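Local coordinates for protein ferulic acid esterase, AmCE1/Fae1A (Anaeromyces mucronatus, PDB 5CXX) that probably hydrolyses feruloyl esters to release ferulic acid, using an alpha/beta-hydrolase fold, at residues A[40-46]-A[95-101]; A[148-153]-A[265-270]. One frame throughout, in Å; residues are numbered along the deposited sequence.

Interaction 1: A[40-46]-A[95-101]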
ATOM      1  N   ARG A  40     -16.227  -0.127 -11.395  1.00 19.52           N
ATOM      2  CA  ARG A  40     -15.606  -0.016 -10.080  1.00 17.31           C
ATOM      3  C   ARG A  40     -15.271   1.439  -9.767  1.00 19.90           C
ATOM      4  O   ARG A  40     -15.395   2.310 -10.626  1.00 20.45           O
ATOM      5  CB  ARG A  40     -14.342  -0.874 -10.011  1.00 19.55           C
ATOM      6  CG  ARG A  40     -14.489  -2.257 -10.625  1.00 19.13           C
ATOM      7  CD  ARG A  40     -13.297  -3.138 -10.286  1.00 17.34           C
ATOM      8  NE  ARG A  40     -13.305  -3.553  -8.886  1.00 16.91           N
ATOM      9  CZ  ARG A  40     -12.438  -3.123  -7.975  1.00 17.81           C
ATOM     10  NH1 ARG A  40     -11.487  -2.263  -8.314  1.00 17.43           N
ATOM     11  NH2 ARG A  40     -12.520  -3.553  -6.723  1.00 18.36           N
ATOM     12  N   LYS A  41     -14.848   1.698  -8.533  1.00 18.07           N
ATOM     13  CA  LYS A  41     -14.480   3.063  -8.121  1.00 20.19           C
ATOM     14  C   LYS A  41     -13.080   3.097  -7.542  1.00 18.47           C
ATOM     15  O   LYS A  41     -12.626   2.116  -6.936  1.00 18.40           O
ATOM     16  CB  LYS A  41     -15.443   3.579  -7.059  1.00 22.26           C
ATOM     17  CG  LYS A  41     -16.936   3.819  -7.692  1.00 29.33           C
ATOM     18  CD  LYS A  41     -17.922   4.424  -6.707  1.00 44.73           C
ATOM     19  CE  LYS A  41     -19.197   4.916  -7.410  1.00 51.61           C
ATOM     20  NZ  LYS A  41     -19.529   4.040  -8.549  1.00 55.16           N
ATOM     21  N   MET A  42     -12.410   4.239  -7.735  1.00 19.34           N
ATOM     22  CA  MET A  42     -11.128   4.488  -7.039  1.00 16.63           C
ATOM     23  C   MET A  42     -11.067   6.001  -6.777  1.00 18.37           C
ATOM     24  O   MET A  42     -11.668   6.782  -7.521  1.00 22.02           O
ATOM     25  CB  MET A  42      -9.867   4.068  -7.861  1.00 18.61           C
ATOM     26  CG  MET A  42      -9.820   4.735  -9.248  1.00 18.95           C
ATOM     27  SD  MET A  42      -8.434   3.892 -10.081  1.00 20.84           S
ATOM     28  CE  MET A  42      -8.545   4.631 -11.744  1.00 22.08           C
ATOM     29  N   ASN A  43     -10.322   6.417  -5.733  1.00 17.21           N
ATOM     30  CA  ASN A  43     -10.021   7.840  -5.600  1.00 17.06           C
ATOM     31  C   ASN A  43      -8.708   8.145  -6.260  1.00 18.20           C
ATOM     32  O   ASN A  43      -7.700   7.441  -6.070  1.00 18.46           O
ATOM     33  CB  ASN A  43      -9.938   8.240  -4.145  1.00 17.20           C
ATOM     34  CG  ASN A  43     -11.315   8.267  -3.502  1.00 19.24           C
ATOM     35  OD1 ASN A  43     -12.202   8.984  -3.964  1.00 20.70           O
ATOM     36  ND2 ASN A  43     -11.515   7.458  -2.459  1.00 19.25           N
ATOM     37  N   VAL A  44      -8.720   9.230  -7.013  1.00 17.85           N
ATOM     38  CA  VAL A  44      -7.488   9.797  -7.536  1.00 18.12           C
ATOM     39  C   VAL A  44      -7.239  11.140  -6.848  1.00 18.67           C
ATOM     40  O   VAL A  44      -8.090  12.030  -6.888  1.00 19.62           O
ATOM     41  CB  VAL A  44      -7.558   9.962  -9.066  1.00 19.45           C
ATOM     42  CG1 VAL A  44      -6.271  10.634  -9.612  1.00 20.60           C
ATOM     43  CG2 VAL A  44      -7.726   8.578  -9.715  1.00 20.67           C
ATOM     44  N   ILE A  45      -6.043  11.278  -6.291  1.00 18.55           N
ATOM     45  CA  ILE A  45      -5.652  12.492  -5.560  1.00 18.60           C
ATOM     46  C   ILE A  45      -4.482  13.129  -6.326  1.00 19.36           C
ATOM     47  O   ILE A  45      -3.335  12.652  -6.237  1.00 19.14           O
ATOM     48  CB  ILE A  45      -5.280  12.124  -4.131  1.00 19.73           C
ATOM     49  CG1 ILE A  45      -6.457  11.433  -3.399  1.00 20.79           C
ATOM     50  CG2 ILE A  45      -4.760  13.400  -3.388  1.00 21.72           C
ATOM     51  CD1 ILE A  45      -5.913  10.506  -2.219  1.00 21.52           C
ATOM     52  N   LEU A  46      -4.792  14.149  -7.112  1.00 20.70           N
ATOM     53  CA  LEU A  46      -3.752  14.866  -7.862  1.00 21.37           C
ATOM     54  C   LEU A  46      -3.006  15.820  -6.956  1.00 21.75           C
ATOM     55  O   LEU A  46      -3.585  16.353  -6.034  1.00 24.93           O
ATOM     56  CB  LEU A  46      -4.390  15.620  -9.024  1.00 22.01           C
ATOM     57  CG  LEU A  46      -5.091  14.682 -10.024  1.00 22.25           C
ATOM     58  CD1 LEU A  46      -5.860  15.496 -11.087  1.00 25.05           C
ATOM     59  CD2 LEU A  46      -4.144  13.592 -10.685  1.00 23.31           C
ATOM     60  N   ILE A  95       1.121  11.644  -7.480  1.00 18.34           N
ATOM     61  CA  ILE A  95      -0.316  11.311  -7.556  1.00 17.31           C
ATOM     62  C   ILE A  95      -0.585  10.142  -6.606  1.00 19.76           C
ATOM     63  O   ILE A  95       0.210   9.184  -6.596  1.00 19.62           O
ATOM     64  CB  ILE A  95      -0.667  10.898  -8.992  1.00 17.65           C
ATOM     65  CG1 ILE A  95      -0.544  12.138  -9.954  1.00 19.30           C
ATOM     66  CG2 ILE A  95      -2.077  10.315  -9.041  1.00 18.83           C
ATOM     67  CD1 ILE A  95      -0.627  11.704 -11.417  1.00 22.78           C
ATOM     68  N   ILE A  96      -1.643  10.215  -5.806  1.00 17.62           N
ATOM     69  CA  ILE A  96      -1.990   9.115  -4.903  1.00 16.34           C
ATOM     70  C   ILE A  96      -3.309   8.509  -5.393  1.00 15.42           C
ATOM     71  O   ILE A  96      -4.284   9.236  -5.670  1.00 16.94           O
ATOM     72  CB  ILE A  96      -2.191   9.646  -3.461  1.00 18.02           C
ATOM     73  CG1 ILE A  96      -0.903  10.323  -2.929  1.00 21.01           C
ATOM     74  CG2 ILE A  96      -2.613   8.439  -2.492  1.00 22.26           C
ATOM     75  CD1 ILE A  96      -1.285  11.102  -1.644  1.00 24.87           C
ATOM     76  N   VAL A  97      -3.325   7.186  -5.553  1.00 15.42           N
ATOM     77  CA  VAL A  97      -4.542   6.464  -5.973  1.00 16.01           C
ATOM     78  C   VAL A  97      -4.981   5.536  -4.849  1.00 16.41           C
ATOM     79  O   VAL A  97      -4.178   4.754  -4.341  1.00 16.00           O
ATOM     80  CB  VAL A  97      -4.271   5.672  -7.278  1.00 16.18           C
ATOM     81  CG1 VAL A  97      -5.535   4.820  -7.704  1.00 17.60           C
ATOM     82  CG2 VAL A  97      -3.850   6.644  -8.437  1.00 15.62           C
ATOM     83  N   LEU A  98      -6.251   5.625  -4.472  1.00 16.63           N
ATOM     84  CA  LEU A  98      -6.839   4.718  -3.442  1.00 15.64           C
ATOM     85  C   LEU A  98      -7.836   3.811  -4.154  1.00 15.36           C
ATOM     86  O   LEU A  98      -8.986   4.206  -4.444  1.00 16.30           O
ATOM     87  CB  LEU A  98      -7.557   5.484  -2.333  1.00 16.92           C
ATOM     88  CG  LEU A  98      -6.800   6.663  -1.720  1.00 19.65           C
ATOM     89  CD1 LEU A  98      -7.650   7.278  -0.576  1.00 19.57           C
ATOM     90  CD2 LEU A  98      -5.417   6.185  -1.222  1.00 19.48           C
ATOM     91  N   PRO A  99      -7.426   2.581  -4.474  1.00 15.62           N
ATOM     92  CA  PRO A  99      -8.359   1.656  -5.138  1.00 16.10           C
ATOM     93  C   PRO A  99      -9.346   1.039  -4.143  1.00 15.58           C
ATOM     94  O   PRO A  99      -9.170   1.093  -2.935  1.00 17.67           O
ATOM     95  CB  PRO A  99      -7.458   0.544  -5.690  1.00 17.44           C
ATOM     96  CG  PRO A  99      -6.036   1.173  -5.695  1.00 15.69           C
ATOM     97  CD  PRO A  99      -6.050   2.035  -4.418  1.00 14.93           C
ATOM     98  N   ASP A 100     -10.387   0.449  -4.744  1.00 16.01           N
ATOM     99  CA  ASP A 100     -11.159  -0.590  -4.050  1.00 15.05           C
ATOM    100  C   ASP A 100     -10.452  -1.908  -4.299  1.00 16.45           C
ATOM    101  O   ASP A 100     -10.312  -2.336  -5.463  1.00 17.09           O
ATOM    102  CB  ASP A 100     -12.585  -0.578  -4.629  1.00 16.73           C
ATOM    103  CG  ASP A 100     -13.456  -1.709  -4.086  1.00 19.41           C
ATOM    104  OD1 ASP A 100     -12.954  -2.555  -3.306  1.00 18.73           O
ATOM    105  OD2 ASP A 100     -14.675  -1.697  -4.476  1.00 19.28           O
ATOM    106  N   VAL A 101      -9.871  -2.482  -3.251  1.00 15.52           N
ATOM    107  CA  VAL A 101      -8.953  -3.619  -3.400  1.00 15.79           C
ATOM    108  C   VAL A 101      -9.707  -4.950  -3.539  1.00 18.30           C
ATOM    109  O   VAL A 101      -9.123  -5.947  -3.967  1.00 18.48           O
ATOM    110  CB  VAL A 101      -7.996  -3.704  -2.174  1.00 16.41           C
ATOM    111  CG1 VAL A 101      -6.885  -4.804  -2.380  1.00 20.37           C
ATOM    112  CG2 VAL A 101      -7.367  -2.325  -2.015  1.00 21.66           C
TER
HETATM  113  O   HOH W   1     -10.407   0.596  -7.687  1.00 16.56           O
HETATM  114  O   HOH W   2     -15.496  -0.556  -6.759  1.00 21.58           O
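Arg40 reaches across to Asp100 and closes on its backbone oxygen with both terminal nitrogens, NH2 at 2.8 Å and NH1 at 3.1 Å from Asp100 O. This oxygen lies only 3° out of the guanidinium plane; NH1 meets a lone pair in the carbonyl plane, whereas NH2 comes from above that plane. The chain bends at chi3 (72°), bringing the NH1/NH2 end of the guanidinium to the carbonyl oxygen of Asp100. NH1 also bonds Tyr31 OH and NH2 bonds Tyr102 O. The salt bridge from Arg40 NH2 to Asp100 OD1 is long, 3.6 Å, and OD1 has a firmer partner in Tyr102 N. Two waters bridge the segments just beyond the strand pairing: one links Lys41 O to Asp100 N, the other Lys41 N to Asp100 OD2. The axes of 40-45 and 95-99 run antiparallel, at 158°, as neighbours in the central sheet of the alpha/beta-hydrolase fold. Asn43 with Leu98 and Ile45 with Ile96 form hydrogen-bonded pairs, so each of the four N-H groups has its carbonyl; Leu98 N is 2.8 Å from Asn43 O. Asn43 ND2 is satisfied by Asp70 OD1. On one face Ile45 CD1 sits 3.9 Å from Ile96 CG2; on the other, under helix 125-140, Met42 SD is 3.9 Å from Val97 CG1.

Interaction 2: A[148-153]-A[265-270]; sequences ENTALC and FIQTTF
Ala151 points its methyl group at two phenylalanine rings: CB lies 3.7 Å from Phe270 CZ and 3.9 Å from Phe265 CZ, meeting each ring obliquely at its far carbon. The Thr269 side chain lies between the same rings, giving a face contact to each. Its CG2 stands 3.7 Å above the plane of Phe265, while its CB stands 3.6 Å above the plane of Phe270, both displaced toward the ring rim. With chi1 at -176°, the Phe265 ring swings opposite its own backbone N and out from helix 255-266 to strand 150-155. There it meets Cys153, whose CB is 3.7 Å from Phe265 CE2. The sulfur takes an oblique sulfur-aromatic position, with SG 4.7 Å from the ring centroid and 55° off the normal. Phe270 instead turns its edge to the backbone leading into the strand: Glu148 O lies in the ring plane, 3.6 Å from CD1, and Thr150 N is also near that plane. An edge-to-face contact with Tyr175, on the neighbouring strand 175-179, adds a further aromatic partner. The contact thus packs the end of a C-terminal helix and the turn after it against the central sheet, just before the Gly154-Ser156-Gly158 pattern that resembles a nucleophile elbow. In that turn, Phe265 O accepts from both Thr268 N and Thr268 OG1, the latter at 2.8 Å and on a lone pair. Cohesion between the segments therefore rests mainly on carbon and sulfur packing, with the in-plane approach of Glu148 O to the Phe270 edge probably contributing a weak electrostatic attraction.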
ATOM      1  N   GLU A 148      10.637   2.855 -11.241  1.00 21.37           N
ATOM      2  CA  GLU A 148      11.174   3.900 -10.424  1.00 21.86           C
ATOM      3  C   GLU A 148      10.166   4.980 -10.073  1.00 21.31           C
ATOM      4  O   GLU A 148      10.401   5.779  -9.243  1.00 23.10           O
ATOM      5  CB  GLU A 148      12.396   4.503 -11.119  1.00 24.25           C
ATOM      6  CG  GLU A 148      12.097   5.302 -12.360  1.00 30.25           C
ATOM      7  CD  GLU A 148      11.897   4.527 -13.684  1.00 41.39           C
ATOM      8  OE1 GLU A 148      11.674   3.326 -13.720  1.00 31.16           O
ATOM      9  OE2 GLU A 148      11.962   5.201 -14.723  1.00 40.48           O
ATOM     10  N   ASN A 149       9.051   4.969 -10.769  1.00 20.95           N
ATOM     11  CA  ASN A 149       7.961   5.970 -10.626  1.00 21.79           C
ATOM     12  C   ASN A 149       6.709   5.363 -10.102  1.00 20.16           C
ATOM     13  O   ASN A 149       5.663   5.989 -10.176  1.00 20.36           O
ATOM     14  CB  ASN A 149       7.692   6.656 -11.968  1.00 20.43           C
ATOM     15  CG  ASN A 149       8.928   7.392 -12.419  1.00 25.67           C
ATOM     16  OD1 ASN A 149       9.473   8.192 -11.643  1.00 28.76           O
ATOM     17  ND2 ASN A 149       9.453   7.056 -13.594  1.00 26.59           N
ATOM     18  N   THR A 150       6.782   4.158  -9.549  1.00 18.52           N
ATOM     19  CA  THR A 150       5.568   3.423  -9.174  1.00 17.72           C
ATOM     20  C   THR A 150       5.735   2.853  -7.760  1.00 18.74           C
ATOM     21  O   THR A 150       6.640   2.029  -7.513  1.00 20.11           O
ATOM     22  CB  THR A 150       5.321   2.275 -10.145  1.00 18.66           C
ATOM     23  OG1 THR A 150       5.237   2.788 -11.493  1.00 19.91           O
ATOM     24  CG2 THR A 150       3.953   1.608  -9.840  1.00 19.92           C
ATOM     25  N   ALA A 151       4.882   3.276  -6.816  1.00 17.87           N
ATOM     26  CA  ALA A 151       4.887   2.738  -5.443  1.00 16.74           C
ATOM     27  C   ALA A 151       3.581   2.074  -5.115  1.00 16.92           C
ATOM     28  O   ALA A 151       2.527   2.437  -5.660  1.00 17.77           O
ATOM     29  CB  ALA A 151       5.129   3.860  -4.427  1.00 18.67           C
ATOM     30  N   LEU A 152       3.664   1.059  -4.246  1.00 15.90           N
ATOM     31  CA  LEU A 152       2.473   0.291  -3.861  1.00 15.41           C
ATOM     32  C   LEU A 152       2.552   0.057  -2.374  1.00 18.33           C
ATOM     33  O   LEU A 152       3.550  -0.550  -1.893  1.00 17.59           O
ATOM     34  CB  LEU A 152       2.421  -1.048  -4.642  1.00 16.09           C
ATOM     35  CG  LEU A 152       1.212  -1.945  -4.277  1.00 15.76           C
ATOM     36  CD1 LEU A 152      -0.098  -1.239  -4.714  1.00 15.38           C
ATOM     37  CD2 LEU A 152       1.375  -3.269  -5.044  1.00 18.06           C
ATOM     38  N   CYS A 153       1.573   0.566  -1.612  1.00 15.91           N
ATOM     39  CA  CYS A 153       1.602   0.338  -0.184  1.00 15.28           C
ATOM     40  C   CYS A 153       0.171   0.099   0.324  1.00 16.65           C
ATOM     41  O   CYS A 153      -0.774   0.227  -0.433  1.00 17.11           O
ATOM     42  CB  CYS A 153       2.271   1.514   0.588  1.00 15.75           C
ATOM     43  SG  CYS A 153       1.438   3.145   0.351  1.00 17.80           S
ATOM     44  N   PHE A 265       7.681   5.603   4.754  1.00 18.85           N
ATOM     45  CA  PHE A 265       7.688   5.176   3.376  1.00 18.71           C
ATOM     46  C   PHE A 265       7.819   6.326   2.381  1.00 18.49           C
ATOM     47  O   PHE A 265       8.587   6.275   1.421  1.00 20.58           O
ATOM     48  CB  PHE A 265       6.415   4.363   3.129  1.00 19.04           C
ATOM     49  CG  PHE A 265       6.304   3.742   1.735  1.00 17.15           C
ATOM     50  CD1 PHE A 265       7.234   2.768   1.309  1.00 18.25           C
ATOM     51  CD2 PHE A 265       5.273   4.126   0.898  1.00 17.77           C
ATOM     52  CE1 PHE A 265       7.073   2.162   0.031  1.00 18.04           C
ATOM     53  CE2 PHE A 265       5.136   3.572  -0.382  1.00 18.17           C
ATOM     54  CZ  PHE A 265       6.017   2.588  -0.804  1.00 19.34           C
ATOM     55  N   ILE A 266       7.026   7.384   2.597  1.00 19.36           N
ATOM     56  CA  ILE A 266       6.978   8.479   1.609  1.00 18.23           C
ATOM     57  C   ILE A 266       8.274   9.295   1.619  1.00 22.24           C
ATOM     58  O   ILE A 266       8.615   9.974   0.657  1.00 24.17           O
ATOM     59  CB  ILE A 266       5.720   9.358   1.885  1.00 19.61           C
ATOM     60  CG1 ILE A 266       4.464   8.538   1.563  1.00 19.78           C
ATOM     61  CG2 ILE A 266       5.743  10.677   1.035  1.00 21.84           C
ATOM     62  CD1 ILE A 266       4.249   8.170   0.075  1.00 19.04           C
ATOM     63  N   GLN A 267       9.024   9.198   2.723  1.00 20.26           N
ATOM     64  CA  GLN A 267      10.350   9.790   2.723  1.00 22.60           C
ATOM     65  C   GLN A 267      11.328   9.073   1.791  1.00 24.12           C
ATOM     66  O   GLN A 267      12.399   9.627   1.481  1.00 25.25           O
ATOM     67  CB  GLN A 267      10.935   9.765   4.133  1.00 21.93           C
ATOM     68  CG  GLN A 267      10.350  10.839   5.016  1.00 23.98           C
ATOM     69  CD  GLN A 267      10.911  10.755   6.401  1.00 26.06           C
ATOM     70  OE1 GLN A 267      12.069  11.145   6.650  1.00 27.60           O
ATOM     71  NE2 GLN A 267      10.144  10.192   7.316  1.00 24.12           N
ATOM     72  N   THR A 268      10.994   7.853   1.384  1.00 23.59           N
ATOM     73  CA  THR A 268      11.935   7.089   0.539  1.00 23.44           C
ATOM     74  C   THR A 268      11.524   7.036  -0.932  1.00 24.33           C
ATOM     75  O   THR A 268      12.324   6.669  -1.792  1.00 27.87           O
ATOM     76  CB  THR A 268      12.080   5.645   1.007  1.00 23.34           C
ATOM     77  OG1 THR A 268      10.920   4.882   0.654  1.00 24.31           O
ATOM     78  CG2 THR A 268      12.391   5.548   2.504  1.00 27.10           C
ATOM     79  N   THR A 269      10.269   7.341  -1.221  1.00 23.13           N
ATOM     80  CA  THR A 269       9.793   7.038  -2.571  1.00 23.08           C
ATOM     81  C   THR A 269      10.345   8.001  -3.610  1.00 26.11           C
ATOM     82  O   THR A 269      10.554   9.207  -3.348  1.00 24.91           O
ATOM     83  CB  THR A 269       8.242   7.044  -2.631  1.00 24.08           C
ATOM     84  OG1 THR A 269       7.724   8.173  -1.923  1.00 23.29           O
ATOM     85  CG2 THR A 269       7.676   5.783  -1.951  1.00 22.96           C
ATOM     86  N   PHE A 270      10.548   7.476  -4.826  1.00 23.72           N
ATOM     87  CA  PHE A 270      10.833   8.284  -6.006  1.00 21.78           C
ATOM     88  C   PHE A 270      12.100   9.130  -5.883  1.00 24.94           C
ATOM     89  O   PHE A 270      12.166  10.231  -6.402  1.00 27.16           O
ATOM     90  CB  PHE A 270       9.644   9.187  -6.322  1.00 22.37           C
ATOM     91  CG  PHE A 270       8.317   8.464  -6.230  1.00 23.25           C
ATOM     92  CD1 PHE A 270       8.123   7.250  -6.846  1.00 21.99           C
ATOM     93  CD2 PHE A 270       7.264   9.044  -5.537  1.00 21.21           C
ATOM     94  CE1 PHE A 270       6.876   6.581  -6.728  1.00 22.14           C
ATOM     95  CE2 PHE A 270       5.987   8.415  -5.447  1.00 22.71           C
ATOM     96  CZ  PHE A 270       5.809   7.165  -6.046  1.00 23.53           C
TER

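Overall arrangement
Interactions 1 and 2 fall on one central sheet, with centres about 16 Å apart and nearest atoms about 6 Å apart, so they do not touch. Strand 58-62 lies between strands 95-99 and 150-155 and couples them through its backbone: Val59 bonds Ile95, while Val58 and Tyr60 bond Ala151. Interaction 1 pairs neighbouring strands within the sheet; interaction 2 adds a layer from the C-terminal helix. The Val101 end of interaction 1 and the Cys153 end of interaction 2 are directed to the active site, those side chains lying about 9 Å and 14 Å from the bound ferulic acid. Cys153 also touches the probable nucleophile elbow; Ser156, His253 and Asp222 have charge-relay geometry, consistent with a catalytic triad.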